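Local coordinates for cyclic nucleotide-binding protein (Brucella abortus biovar 1, PDB 5D1I), which is of unknown function but has a cyclic nucleotide-binding fold, related to domains found in some transcription factors, at the interface of chains A and B. Residues are numbered along the deposited sequence; one frame, centred on the assembly and turned at random. Chains: chain A/B, Cyclic nucleotide-binding protein.

The interface of chains A and B. Residues chain A 22-23, 89, 92-93; chain B 21-23, 92-93.
The 3-10 helices 22-24 and 92-95 of chain A meet the same two helices of chain B around a two-fold axis, with strand 89-90 of chain A alongside. Each chain has the beta-barrel fold of the cyclic nucleotide-binding (CAP effector) family. Glu92 and Met93 belong to the G-E-x-A-L stretch of its phosphate-binding cassette. By homology, Glu92 matches the glutamate that hydrogen-bonds the ribose 2'-hydroxyl in nucleotide-binding relatives. No nucleotide is among the groups at this contact, where the glutamate meets its twin instead. A:Glu92 and B:Glu92 point at each other tip to tip, with carboxylate planes turned 46° apart. A:Glu92 OE1 lies 2.8 Å from both B:Glu92 OE1 and OE2. This approach is close and strained unless a proton is shared, which may be so. Both side chains run extended, with CG anti to the backbone N (chi1 -171° in A:Glu92), and this carries the carboxylates to the axis. A:Leu23 N donates to A:Glu92 OE2 from above the carboxylate plane (3.0 Å), whereas B:Leu23 N meets B:Glu92 OE2 nearly along the C-O axis (2.9 Å). Water 1 joins A:Gly22 N, B:Gly22 N and A:Glu92 OE2. Water 2 links A:Gly22 O to B:Glu92 N. A:Ile89 CG2 packs on B:Gly22 CA at 3.8 Å. B:Leu23 CD2 touches the selenium of the poorly ordered selenomethionine A:Met93. A:Met93 CE passes the selenium of B:Met93, the two side chains running antiparallel. The structure alone does not show whether this dimer forms in solution.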
ATOM      1  N   GLY A  22       0.138   1.305   2.818  1.00 14.03           N
ATOM      2  CA  GLY A  22       0.022   2.728   3.095  1.00 10.92           C
ATOM      3  C   GLY A  22      -0.885   3.079   4.259  1.00 11.33           C
ATOM      4  O   GLY A  22      -0.548   3.922   5.095  1.00 10.97           O
ATOM      5  N   LEU A  23      -2.036   2.423   4.328  1.00 13.73           N
ATOM      6  CA  LEU A  23      -3.003   2.710   5.381  1.00 12.43           C
ATOM      7  C   LEU A  23      -2.501   2.276   6.760  1.00 15.46           C
ATOM      8  O   LEU A  23      -2.920   2.826   7.774  1.00 16.26           O
ATOM      9  CB  LEU A  23      -4.336   2.030   5.064  1.00 17.22           C
ATOM     10  CG  LEU A  23      -5.578   2.518   5.808  1.00 23.98           C
ATOM     11  CD1 LEU A  23      -5.736   4.021   5.645  1.00 23.96           C
ATOM     12  CD2 LEU A  23      -6.814   1.788   5.295  1.00 21.79           C
ATOM     13  N   ILE A  89      -2.271  -4.789  -2.456  1.00  9.70           N
ATOM     14  CA  ILE A  89      -3.502  -4.744  -1.690  1.00 10.31           C
ATOM     15  C   ILE A  89      -4.668  -4.393  -2.605  1.00 15.58           C
ATOM     16  O   ILE A  89      -4.563  -3.515  -3.467  1.00 12.67           O
ATOM     17  CB  ILE A  89      -3.422  -3.740  -0.512  1.00 13.04           C
ATOM     18  CG1 ILE A  89      -4.717  -3.767   0.296  1.00 10.39           C
ATOM     19  CG2 ILE A  89      -3.131  -2.324  -1.000  1.00 11.66           C
ATOM     20  CD1 ILE A  89      -4.617  -3.041   1.615  1.00  9.46           C
ATOM     21  N   GLU A  92      -8.172  -1.374  -0.532  1.00 13.48           N
ATOM     22  CA  GLU A  92      -7.694  -0.613   0.622  1.00 10.49           C
ATOM     23  C   GLU A  92      -8.665   0.501   1.005  1.00 15.33           C
ATOM     24  O   GLU A  92      -8.885   0.764   2.186  1.00 15.29           O
ATOM     25  CB  GLU A  92      -6.315  -0.010   0.347  1.00  7.93           C
ATOM     26  CG  GLU A  92      -5.667   0.618   1.579  1.00  8.10           C
ATOM     27  CD  GLU A  92      -4.386   1.351   1.245  1.00 20.41           C
ATOM     28  OE1 GLU A  92      -4.385   2.116   0.264  1.00 29.03           O
ATOM     29  OE2 GLU A  92      -3.380   1.164   1.956  1.00 21.87           O
HETATM   30  N   MSE A  93      -9.251   1.144  -0.002  1.00 11.22           N
HETATM   31  CA  MSE A  93     -10.169   2.255   0.232  1.00 14.49           C
HETATM   32  C   MSE A  93     -11.465   1.805   0.906  1.00 14.24           C
HETATM   33  O   MSE A  93     -12.162   2.606   1.532  1.00 17.01           O
HETATM   34  CB  MSE A  93     -10.490   2.968  -1.083  1.00 27.55           C
HETATM   35  CG  MSE A  93      -9.326   3.748  -1.672  1.00 53.90           C
HETATM   36 SE   MSE A  93      -8.566   5.025  -0.408  1.00 71.60          SE
HETATM   37  CE  MSE A  93      -6.902   4.098   0.002  1.00 69.77           C
TER
ATOM     38  N   VAL B  21       0.396  -0.350  -4.444  1.00 13.03           N
ATOM     39  CA  VAL B  21      -0.183   0.748  -3.670  1.00 12.05           C
ATOM     40  C   VAL B  21      -1.698   0.818  -3.805  1.00 10.92           C
ATOM     41  O   VAL B  21      -2.234   0.739  -4.908  1.00 13.57           O
ATOM     42  CB  VAL B  21       0.421   2.100  -4.101  1.00  9.10           C
ATOM     43  CG1 VAL B  21      -0.207   3.258  -3.320  1.00  8.55           C
ATOM     44  CG2 VAL B  21       1.928   2.079  -3.931  1.00 10.39           C
ATOM     45  N   GLY B  22      -2.381   0.984  -2.676  1.00 13.46           N
ATOM     46  CA  GLY B  22      -3.832   1.005  -2.647  1.00  7.66           C
ATOM     47  C   GLY B  22      -4.497   1.960  -3.621  1.00 11.88           C
ATOM     48  O   GLY B  22      -5.413   1.572  -4.348  1.00 10.02           O
ATOM     49  N   LEU B  23      -4.038   3.207  -3.645  1.00  8.05           N
ATOM     50  CA  LEU B  23      -4.627   4.223  -4.518  1.00 10.14           C
ATOM     51  C   LEU B  23      -4.397   3.936  -6.001  1.00 10.79           C
ATOM     52  O   LEU B  23      -5.128   4.442  -6.854  1.00 11.13           O
ATOM     53  CB  LEU B  23      -4.069   5.607  -4.178  1.00 12.17           C
ATOM     54  CG  LEU B  23      -4.627   6.298  -2.933  1.00 15.38           C
ATOM     55  CD1 LEU B  23      -3.930   7.638  -2.712  1.00 12.07           C
ATOM     56  CD2 LEU B  23      -6.143   6.485  -3.035  1.00  9.10           C
ATOM     57  N   GLU B  92       0.674   7.814   2.094  1.00 11.34           N
ATOM     58  CA  GLU B  92      -0.191   7.550   0.949  1.00 13.32           C
ATOM     59  C   GLU B  92      -1.389   8.495   0.855  1.00 11.73           C
ATOM     60  O   GLU B  92      -1.735   8.952  -0.231  1.00 11.07           O
ATOM     61  CB  GLU B  92      -0.704   6.109   0.975  1.00  9.74           C
ATOM     62  CG  GLU B  92      -1.591   5.774  -0.218  1.00 15.52           C
ATOM     63  CD  GLU B  92      -2.318   4.454  -0.071  1.00 17.88           C
ATOM     64  OE1 GLU B  92      -2.424   3.961   1.069  1.00 20.07           O
ATOM     65  OE2 GLU B  92      -2.790   3.917  -1.094  1.00 13.05           O
HETATM   66  N   MSE B  93      -2.030   8.785   1.981  1.00 13.47           N
HETATM   67  CA  MSE B  93      -3.260   9.576   1.930  1.00 13.00           C
HETATM   68  C   MSE B  93      -2.971  11.044   1.612  1.00 12.18           C
HETATM   69  O   MSE B  93      -3.890  11.814   1.338  1.00 12.54           O
HETATM   70  CB  MSE B  93      -4.044   9.459   3.240  1.00 15.47           C
HETATM   71  CG  MSE B  93      -4.683   8.084   3.475  1.00 18.98           C
HETATM   72 SE   MSE B  93      -5.598   7.358   1.910  1.00 35.47          SE
HETATM   73  CE  MSE B  93      -6.870   8.789   1.621  1.00 50.60           C
TER
HETATM   74  O   HOH W   1      -0.982   0.847   0.096  1.00  8.09           O
HETATM   75  O   HOH W   2       1.270   5.601   4.010  1.00 15.45           O